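Local structure of acyl-coenzyme A oxidase 3 (5YS9) at residues F20-R31 with N650-H658; L62-D73 with V86-G94. The protein oxidises acyl-CoA esters of various chain lengths to trans-2-enoyl-CoA with FAD as cofactor, passing electrons to oxygen to give hydrogen peroxide in peroxisomal beta-oxidation. All coordinates share one frame; numbering follows the deposited sequence.

Interaction 1. Residues F20-R31 with N650-H658; sequences FTEPPKALAGER and NYDGDVYKH
Arg31 and Tyr651 join the C-terminal end of helix 23-31 to the type I beta turn 650-653, which leads into helix 655-666; the pair is a cation-pi stack with a bifurcated grip on a carbonyl. The guanidinium lies flat over one face of the Tyr651 ring, planes 18° apart, with Arg31 CZ 3.6 Å from the ring centroid and NH1 above its centre. Its outer edge meanwhile holds the backbone of the same residue: NH1 and NH2 both donate to Tyr651 O, at 2.9 and 2.8 Å, so ring and carbonyl together fix the rotation of the group. Tyr651 CG stands anti to its own N (chi1 -179°), which brings the ring alongside the carbonyl that Arg31 grips. Asp635, accepting from Arg31 NE, adds a salt bridge on the same group.

Leu27 CD2 fits over the turn, 3.4 Å from Gly653 CA, where a side chain would collide with it. Toward the N terminus, Pro23 and Pro24 continue the packing. Pro23 CG meets Tyr656 CD2, and Pro24 CD rests near Asp654 OD1. A water donates to both Pro24 O and Asp652 O. Earlier in the chain, the Phe20 ring reaches the start of helix 655-666, CD1 lying 3.7 Å from Tyr656 CB and CZ close to Lys657 CA.

Val330 of helix 300-330 touches Pro23. Tyr656, whose OH bonds to the FAD-pocket residue Arg331, lies with its side chain about 7 Å from a bound FAD, and so ties this packing to the cofactor's surroundings. Asp652 braces the turn from within: OD1 takes the Asp654 N-H at 3.1 Å, closing an Asx turn, and also accepts from His658 NE2 at 2.9 Å.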
loop_
_atom_site.group_PDB
_atom_site.type_symbol
_atom_site.label_atom_id
_atom_site.label_comp_id
_atom_site.label_asym_id
_atom_site.label_seq_id
_atom_site.Cartn_x
_atom_site.Cartn_y
_atom_site.Cartn_z
ATOM N N PHE A 20 20.600 9.544 -21.381
ATOM C CA PHE A 20 20.196 10.847 -20.894
ATOM C C PHE A 20 19.366 11.698 -21.853
ATOM O O PHE A 20 18.442 12.365 -21.433
ATOM C CB PHE A 20 21.428 11.618 -20.437
ATOM C CG PHE A 20 21.116 12.800 -19.594
ATOM C CD1 PHE A 20 20.617 12.637 -18.327
ATOM C CD2 PHE A 20 21.308 14.074 -20.070
ATOM C CE1 PHE A 20 20.327 13.718 -17.546
ATOM C CE2 PHE A 20 21.015 15.162 -19.291
ATOM C CZ PHE A 20 20.522 14.983 -18.029
ATOM N N THR A 21 19.725 11.710 -23.129
ATOM C CA THR A 21 19.084 12.605 -24.083
ATOM C C THR A 21 17.900 12.061 -24.882
ATOM O O THR A 21 17.162 12.820 -25.469
ATOM C CB THR A 21 20.107 13.215 -25.054
ATOM O OG1 THR A 21 20.627 12.201 -25.907
ATOM C CG2 THR A 21 21.231 13.826 -24.304
ATOM N N GLU A 22 17.725 10.752 -24.909
ATOM C CA GLU A 22 16.634 10.176 -25.677
ATOM C C GLU A 22 15.210 10.476 -25.220
ATOM O O GLU A 22 14.337 10.652 -26.039
ATOM C CB GLU A 22 16.812 8.680 -25.890
ATOM C CG GLU A 22 16.224 8.226 -27.200
ATOM C CD GLU A 22 15.388 6.987 -27.083
ATOM O OE1 GLU A 22 15.712 6.123 -26.270
ATOM O OE2 GLU A 22 14.410 6.875 -27.818
ATOM N N PRO A 23 14.964 10.492 -23.921
ATOM C CA PRO A 23 13.561 10.595 -23.430
ATOM C C PRO A 23 12.606 11.652 -24.061
ATOM O O PRO A 23 11.514 11.279 -24.515
ATOM C CB PRO A 23 13.730 10.833 -21.933
ATOM C CG PRO A 23 15.020 10.122 -21.608
ATOM C CD PRO A 23 15.919 10.391 -22.798
ATOM N N PRO A 24 13.014 12.945 -24.142
ATOM C CA PRO A 24 12.081 13.891 -24.792
ATOM C C PRO A 24 11.740 13.532 -26.239
ATOM O O PRO A 24 10.629 13.788 -26.680
ATOM C CB PRO A 24 12.810 15.236 -24.727
ATOM C CG PRO A 24 14.238 14.886 -24.623
ATOM C CD PRO A 24 14.300 13.597 -23.810
ATOM N N LYS A 25 12.674 12.942 -26.961
ATOM C CA LYS A 25 12.414 12.509 -28.320
ATOM C C LYS A 25 11.442 11.310 -28.343
ATOM O O LYS A 25 10.486 11.305 -29.123
ATOM C CB LYS A 25 13.735 12.199 -29.040
ATOM C CG LYS A 25 13.629 11.970 -30.530
ATOM C CD LYS A 25 13.313 13.234 -31.330
ATOM C CE LYS A 25 13.095 12.859 -32.808
ATOM N NZ LYS A 25 12.862 14.026 -33.707
ATOM N N ALA A 26 11.653 10.319 -27.495
ATOM C CA ALA A 26 10.698 9.202 -27.395
ATOM C C ALA A 26 9.273 9.665 -27.088
ATOM O O ALA A 26 8.319 9.295 -27.785
ATOM C CB ALA A 26 11.165 8.182 -26.360
ATOM N N LEU A 27 9.118 10.519 -26.076
ATOM C CA LEU A 27 7.771 10.957 -25.718
ATOM C C LEU A 27 7.106 11.806 -26.821
ATOM O O LEU A 27 5.906 11.715 -27.043
ATOM C CB LEU A 27 7.762 11.643 -24.361
ATOM C CG LEU A 27 6.371 11.937 -23.773
ATOM C CD1 LEU A 27 5.555 10.665 -23.604
ATOM C CD2 LEU A 27 6.512 12.630 -22.434
ATOM N N ALA A 28 7.886 12.592 -27.545
ATOM C CA ALA A 28 7.346 13.324 -28.691
ATOM C C ALA A 28 6.856 12.306 -29.696
ATOM O O ALA A 28 5.764 12.458 -30.218
ATOM C CB ALA A 28 8.377 14.274 -29.315
ATOM N N GLY A 29 7.625 11.238 -29.908
ATOM C CA GLY A 29 7.255 10.183 -30.837
ATOM C C GLY A 29 5.898 9.573 -30.553
ATOM O O GLY A 29 5.193 9.169 -31.472
ATOM N N GLU A 30 5.586 9.406 -29.277
ATOM C CA GLU A 30 4.290 8.927 -28.821
ATOM C C GLU A 30 3.158 9.888 -29.094
ATOM O O GLU A 30 2.075 9.489 -29.446
ATOM C CB GLU A 30 4.338 8.587 -27.344
ATOM C CG GLU A 30 5.384 7.558 -27.007
ATOM C CD GLU A 30 4.974 6.166 -27.397
ATOM O OE1 GLU A 30 3.974 6.007 -28.101
ATOM O OE2 GLU A 30 5.660 5.233 -26.990
ATOM N N ARG A 31 3.432 11.165 -28.913
ATOM C CA ARG A 31 2.459 12.209 -29.151
ATOM C C ARG A 31 2.064 12.217 -30.617
ATOM O O ARG A 31 0.925 12.470 -30.972
ATOM C CB ARG A 31 2.988 13.559 -28.687
ATOM C CG ARG A 31 2.313 14.056 -27.429
ATOM C CD ARG A 31 3.129 15.081 -26.673
ATOM N NE ARG A 31 2.787 15.069 -25.262
ATOM C CZ ARG A 31 3.653 15.140 -24.266
ATOM N NH1 ARG A 31 3.217 15.105 -23.029
ATOM N NH2 ARG A 31 4.939 15.248 -24.506
ATOM N N ASN A 650 6.942 14.885 -15.907
ATOM C CA ASN A 650 6.734 16.163 -16.617
ATOM C C ASN A 650 6.303 15.973 -18.074
ATOM O O ASN A 650 6.606 14.917 -18.715
ATOM C CB ASN A 650 7.971 17.072 -16.544
ATOM C CG ASN A 650 8.254 17.573 -15.133
ATOM O OD1 ASN A 650 7.372 17.609 -14.266
ATOM N ND2 ASN A 650 9.511 17.954 -14.895
ATOM N N TYR A 651 5.635 16.979 -18.605
ATOM C CA TYR A 651 5.019 16.905 -19.908
ATOM C C TYR A 651 6.022 16.640 -21.024
ATOM O O TYR A 651 5.773 15.833 -21.896
ATOM C CB TYR A 651 4.302 18.221 -20.181
ATOM C CG TYR A 651 3.601 18.275 -21.500
ATOM C CD1 TYR A 651 2.297 17.869 -21.618
ATOM C CD2 TYR A 651 4.243 18.726 -22.628
ATOM C CE1 TYR A 651 1.649 17.907 -22.816
ATOM C CE2 TYR A 651 3.597 18.764 -23.835
ATOM C CZ TYR A 651 2.296 18.351 -23.916
ATOM O OH TYR A 651 1.636 18.386 -25.106
ATOM N N ASP A 652 7.167 17.306 -20.978
ATOM C CA ASP A 652 8.155 17.179 -22.031
ATOM C C ASP A 652 8.879 15.840 -22.095
ATOM O O ASP A 652 9.465 15.503 -23.099
ATOM C CB ASP A 652 9.087 18.392 -22.108
ATOM C CG ASP A 652 10.192 18.365 -21.102
ATOM O OD1 ASP A 652 10.174 17.556 -20.182
ATOM O OD2 ASP A 652 11.100 19.177 -21.233
ATOM N N GLY A 653 8.826 15.083 -21.016
ATOM C CA GLY A 653 9.393 13.761 -21.017
ATOM C C GLY A 653 10.873 13.667 -20.773
ATOM O O GLY A 653 11.444 12.623 -20.951
ATOM N N ASP A 654 11.497 14.753 -20.360
ATOM C CA ASP A 654 12.921 14.744 -20.097
ATOM C C ASP A 654 13.196 14.212 -18.697
ATOM O O ASP A 654 13.646 14.918 -17.832
ATOM C CB ASP A 654 13.452 16.160 -20.227
ATOM C CG ASP A 654 14.802 16.221 -20.864
ATOM O OD1 ASP A 654 15.470 15.195 -20.960
ATOM O OD2 ASP A 654 15.208 17.315 -21.257
ATOM N N VAL A 655 12.954 12.930 -18.521
ATOM C CA VAL A 655 12.803 12.302 -17.230
ATOM C C VAL A 655 14.050 12.400 -16.333
ATOM O O VAL A 655 13.967 12.836 -15.207
ATOM C CB VAL A 655 12.392 10.828 -17.496
ATOM C CG1 VAL A 655 12.795 9.848 -16.411
ATOM C CG2 VAL A 655 10.919 10.727 -17.791
ATOM N N TYR A 656 15.202 12.079 -16.882
ATOM C CA TYR A 656 16.477 12.130 -16.182
ATOM C C TYR A 656 17.002 13.535 -15.936
ATOM O O TYR A 656 17.540 13.813 -14.884
ATOM C CB TYR A 656 17.500 11.298 -16.943
ATOM C CG TYR A 656 17.015 9.889 -17.138
ATOM C CD1 TYR A 656 16.600 9.111 -16.044
ATOM C CD2 TYR A 656 16.952 9.324 -18.407
ATOM C CE1 TYR A 656 16.157 7.806 -16.217
ATOM C CE2 TYR A 656 16.503 8.018 -18.597
ATOM C CZ TYR A 656 16.101 7.262 -17.515
ATOM O OH TYR A 656 15.660 5.988 -17.726
ATOM N N LYS A 657 16.814 14.433 -16.878
ATOM C CA LYS A 657 17.261 15.805 -16.701
ATOM C C LYS A 657 16.500 16.484 -15.549
ATOM O O LYS A 657 17.110 17.107 -14.706
ATOM C CB LYS A 657 17.082 16.566 -17.993
ATOM C CG LYS A 657 17.689 17.951 -18.009
ATOM C CD LYS A 657 17.684 18.512 -19.422
ATOM C CE LYS A 657 18.963 19.275 -19.721
ATOM N NZ LYS A 657 18.842 19.917 -21.055
ATOM N N HIS A 658 15.180 16.368 -15.502
ATOM C CA HIS A 658 14.417 17.045 -14.446
ATOM C C HIS A 658 14.643 16.434 -13.038
ATOM O O HIS A 658 14.822 17.157 -12.084
ATOM C CB HIS A 658 12.925 17.038 -14.753
ATOM C CG HIS A 658 12.573 17.774 -16.002
ATOM N ND1 HIS A 658 12.815 19.124 -16.162
ATOM C CD2 HIS A 658 11.992 17.345 -17.153
ATOM C CE1 HIS A 658 12.437 19.482 -17.382
ATOM N NE2 HIS A 658 11.921 18.425 -17.993
HETATM O O HOH W 1 9.054 15.730 -25.620
#

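Interaction 2. Residues L62-D73 with V86-G94; sequences LERDPVLNVSGD and VARIAALSG
A salt bridge beside a small apolar interface joins residues 62-73, from the last part of helix 49-63 into the loop beyond it, to the C-terminal part of helix 78-92, within the N-terminal acyl-CoA oxidase region. Arg88 supplies the polar half. Its chain bends at chi2 (108°) and chi3 (104°), carrying the guanidinium past Val67 and Leu68 to Asp73, at the last position of the type I turn 70-73. NH2 donates to Asp73 OD2 on the syn side at 2.5 Å, a length too short to be taken literally, with the carboxylate at the guanidinium edge and the two planes 31° apart.

The aliphatic part of Arg88 packs too: Leu68 CD2 lies 3.3 Å from CG. The other branch of Leu68, CD1, meets Leu92 CD2 at 3.8 Å, and Leu62 CD2 touches that same methyl. Val67 straddles the helix surface, CG1 3.5 Å from Ala91 CB and CG2 near Ala87 O. Beyond the pair, Asp115 forms a second salt bridge with Arg88 NH2, while Thr118 of helix 116-136 touches both Arg88 and Leu92.

A leucine in place of Arg88 would probably leave Asp73 and Asp115 without their shared cation and the turn less firmly tied to the helix. With two carboxylates converging on one nitrogen of a buried arginine, its positive charge is likely to offset the repulsion between them.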
loop_
_atom_site.group_PDB
_atom_site.type_symbol
_atom_site.label_atom_id
_atom_site.label_comp_id
_atom_site.label_asym_id
_atom_site.label_seq_id
_atom_site.Cartn_x
_atom_site.Cartn_y
_atom_site.Cartn_z
ATOM N N LEU A 62 -4.811 28.074 -8.840
ATOM C CA LEU A 62 -4.100 27.375 -7.792
ATOM C C LEU A 62 -2.598 27.314 -7.978
ATOM O O LEU A 62 -1.832 27.603 -7.081
ATOM C CB LEU A 62 -4.628 25.946 -7.694
ATOM C CG LEU A 62 -6.050 25.722 -7.198
ATOM C CD1 LEU A 62 -6.577 24.378 -7.644
ATOM C CD2 LEU A 62 -6.111 25.829 -5.699
ATOM N N GLU A 63 -2.193 26.946 -9.173
ATOM C CA GLU A 63 -0.796 26.724 -9.477
ATOM C C GLU A 63 0.047 27.981 -9.442
ATOM O O GLU A 63 1.205 27.957 -9.093
ATOM C CB GLU A 63 -0.640 25.923 -10.753
ATOM C CG GLU A 63 -0.592 26.726 -12.014
ATOM C CD GLU A 63 -0.539 25.837 -13.218
ATOM O OE1 GLU A 63 0.490 25.851 -13.905
ATOM O OE2 GLU A 63 -1.507 25.115 -13.469
ATOM N N ARG A 64 -0.562 29.069 -9.871
ATOM C CA ARG A 64 0.066 30.364 -9.902
ATOM C C ARG A 64 0.266 30.969 -8.529
ATOM O O ARG A 64 1.072 31.856 -8.366
ATOM C CB ARG A 64 -0.710 31.303 -10.809
ATOM C CG ARG A 64 -0.456 31.073 -12.283
ATOM C CD ARG A 64 -1.192 32.094 -13.111
ATOM N NE ARG A 64 -0.869 32.023 -14.521
ATOM C CZ ARG A 64 -1.392 32.821 -15.433
ATOM N NH1 ARG A 64 -2.256 33.738 -15.073
ATOM N NH2 ARG A 64 -1.056 32.699 -16.699
ATOM N N ASP A 65 -0.495 30.507 -7.548
ATOM C CA ASP A 65 -0.451 31.103 -6.231
ATOM C C ASP A 65 0.844 30.772 -5.505
ATOM O O ASP A 65 1.150 29.625 -5.241
ATOM C CB ASP A 65 -1.632 30.601 -5.431
ATOM C CG ASP A 65 -1.989 31.499 -4.300
ATOM O OD1 ASP A 65 -1.084 32.036 -3.662
ATOM O OD2 ASP A 65 -3.180 31.671 -4.043
ATOM N N PRO A 66 1.631 31.786 -5.183
ATOM C CA PRO A 66 2.953 31.562 -4.609
ATOM C C PRO A 66 2.931 30.870 -3.254
ATOM O O PRO A 66 3.770 30.033 -3.001
ATOM C CB PRO A 66 3.521 32.974 -4.490
ATOM C CG PRO A 66 2.769 33.756 -5.486
ATOM C CD PRO A 66 1.389 33.214 -5.400
ATOM N N VAL A 67 1.996 31.221 -2.394
ATOM C CA VAL A 67 1.891 30.587 -1.099
ATOM C C VAL A 67 1.515 29.106 -1.206
ATOM O O VAL A 67 1.960 28.300 -0.425
ATOM C CB VAL A 67 1.062 31.423 -0.100
ATOM C CG1 VAL A 67 0.032 32.259 -0.809
ATOM C CG2 VAL A 67 0.464 30.580 1.002
ATOM N N LEU A 68 0.685 28.770 -2.173
ATOM C CA LEU A 68 0.300 27.388 -2.450
ATOM C C LEU A 68 1.365 26.413 -2.967
ATOM O O LEU A 68 1.189 25.225 -2.855
ATOM C CB LEU A 68 -0.926 27.335 -3.349
ATOM C CG LEU A 68 -2.150 28.063 -2.817
ATOM C CD1 LEU A 68 -3.366 27.743 -3.658
ATOM C CD2 LEU A 68 -2.395 27.751 -1.362
ATOM N N ASN A 69 2.483 26.914 -3.444
ATOM C CA ASN A 69 3.405 26.102 -4.199
ATOM C C ASN A 69 3.822 24.839 -3.448
ATOM O O ASN A 69 4.258 24.889 -2.319
ATOM C CB ASN A 69 4.610 26.983 -4.489
ATOM C CG ASN A 69 5.691 26.284 -5.247
ATOM O OD1 ASN A 69 5.569 26.035 -6.421
ATOM N ND2 ASN A 69 6.776 25.999 -4.577
ATOM N N VAL A 70 3.709 23.704 -4.117
ATOM C CA VAL A 70 3.933 22.417 -3.506
ATOM C C VAL A 70 5.316 21.898 -3.802
ATOM O O VAL A 70 5.743 20.934 -3.190
ATOM C CB VAL A 70 2.848 21.395 -3.909
ATOM C CG1 VAL A 70 1.522 21.823 -3.300
ATOM C CG2 VAL A 70 2.745 21.238 -5.424
ATOM N N SER A 71 6.044 22.568 -4.679
ATOM C CA SER A 71 7.353 22.060 -5.140
ATOM C C SER A 71 8.314 21.520 -4.012
ATOM O O SER A 71 8.986 20.516 -4.204
ATOM C CB SER A 71 8.039 23.111 -5.979
ATOM O OG SER A 71 9.437 22.911 -5.880
ATOM N N GLY A 72 8.329 22.156 -2.847
ATOM C CA GLY A 72 9.243 21.768 -1.762
ATOM C C GLY A 72 8.607 21.074 -0.587
ATOM O O GLY A 72 9.236 20.927 0.453
ATOM N N ASP A 73 7.370 20.605 -0.753
ATOM C CA ASP A 73 6.643 19.979 0.339
ATOM C C ASP A 73 7.209 18.586 0.714
ATOM O O ASP A 73 6.995 18.132 1.836
ATOM C CB ASP A 73 5.138 19.881 0.023
ATOM C CG ASP A 73 4.420 21.233 -0.017
ATOM O OD1 ASP A 73 5.043 22.296 0.086
ATOM O OD2 ASP A 73 3.196 21.240 -0.172
ATOM N N VAL A 86 -1.781 26.838 7.344
ATOM C CA VAL A 86 -2.563 28.006 7.752
ATOM C C VAL A 86 -2.382 29.145 6.770
ATOM O O VAL A 86 -3.353 29.740 6.349
ATOM C CB VAL A 86 -2.273 28.446 9.197
ATOM C CG1 VAL A 86 -3.076 29.701 9.548
ATOM C CG2 VAL A 86 -2.641 27.322 10.158
ATOM N N ALA A 87 -1.157 29.380 6.344
ATOM C CA ALA A 87 -0.881 30.405 5.365
ATOM C C ALA A 87 -1.608 30.066 4.080
ATOM O O ALA A 87 -2.109 30.932 3.384
ATOM C CB ALA A 87 0.603 30.514 5.133
ATOM N N ARG A 88 -1.638 28.786 3.766
ATOM C CA ARG A 88 -2.353 28.320 2.608
ATOM C C ARG A 88 -3.858 28.595 2.727
ATOM O O ARG A 88 -4.494 28.980 1.775
ATOM C CB ARG A 88 -2.032 26.846 2.360
ATOM C CG ARG A 88 -0.901 26.617 1.372
ATOM C CD ARG A 88 0.396 26.132 1.995
ATOM N NE ARG A 88 0.583 24.717 1.762
ATOM C CZ ARG A 88 1.647 24.148 1.212
ATOM N NH1 ARG A 88 2.682 24.855 0.829
ATOM N NH2 ARG A 88 1.666 22.843 1.057
ATOM N N ILE A 89 -4.415 28.410 3.914
ATOM C CA ILE A 89 -5.819 28.683 4.164
ATOM C C ILE A 89 -6.163 30.168 3.985
ATOM O O ILE A 89 -7.200 30.509 3.447
ATOM C CB ILE A 89 -6.253 28.121 5.541
ATOM C CG1 ILE A 89 -6.452 26.613 5.447
ATOM C CG2 ILE A 89 -7.542 28.740 6.034
ATOM C CD1 ILE A 89 -6.313 25.882 6.754
ATOM N N ALA A 90 -5.278 31.036 4.443
ATOM C CA ALA A 90 -5.449 32.477 4.322
ATOM C C ALA A 90 -5.502 32.906 2.850
ATOM O O ALA A 90 -6.360 33.721 2.480
ATOM C CB ALA A 90 -4.341 33.196 5.059
ATOM N N ALA A 91 -4.597 32.352 2.029
ATOM C CA ALA A 91 -4.626 32.540 0.574
ATOM C C ALA A 91 -5.900 32.005 -0.042
ATOM O O ALA A 91 -6.566 32.741 -0.716
ATOM C CB ALA A 91 -3.421 31.907 -0.096
ATOM N N LEU A 92 -6.272 30.750 0.186
ATOM C CA LEU A 92 -7.520 30.197 -0.424
ATOM C C LEU A 92 -8.750 31.013 -0.050
ATOM O O LEU A 92 -9.712 31.133 -0.834
ATOM C CB LEU A 92 -7.739 28.753 0.023
ATOM C CG LEU A 92 -6.717 27.745 -0.549
ATOM C CD1 LEU A 92 -6.783 26.361 0.104
ATOM C CD2 LEU A 92 -6.848 27.637 -2.057
ATOM N N SER A 93 -8.705 31.554 1.167
ATOM C CA SER A 93 -9.750 32.389 1.715
ATOM C C SER A 93 -10.161 33.588 0.874
ATOM O O SER A 93 -11.298 34.029 0.963
ATOM C CB SER A 93 -9.426 32.797 3.147
ATOM O OG SER A 93 -9.387 34.169 3.289
ATOM N N GLY A 94 -9.261 34.081 0.036
ATOM C CA GLY A 94 -9.592 35.099 -0.958
ATOM C C GLY A 94 -10.665 34.725 -1.980
ATOM O O GLY A 94 -11.312 35.595 -2.529
#

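From the N terminus, the chain first runs through 20-31, whose partner waits more than 600 residues later at 650-658; interaction 1 thus closes a loop that takes in most of the subunit. Interaction 2 lies wholly within that loop and closes a short one, 62-73 returning to 86-94 after only 12 intervening residues, so the two contacts nest and do not cross. One ties the N-terminal helix 23-31 to the C-terminal acyl-CoA oxidase region, the other is local to the N-terminal region. Their centres lie 29 Å apart, with nearest atoms about 10 Å apart and no direct touch, yet both reach the second subunit.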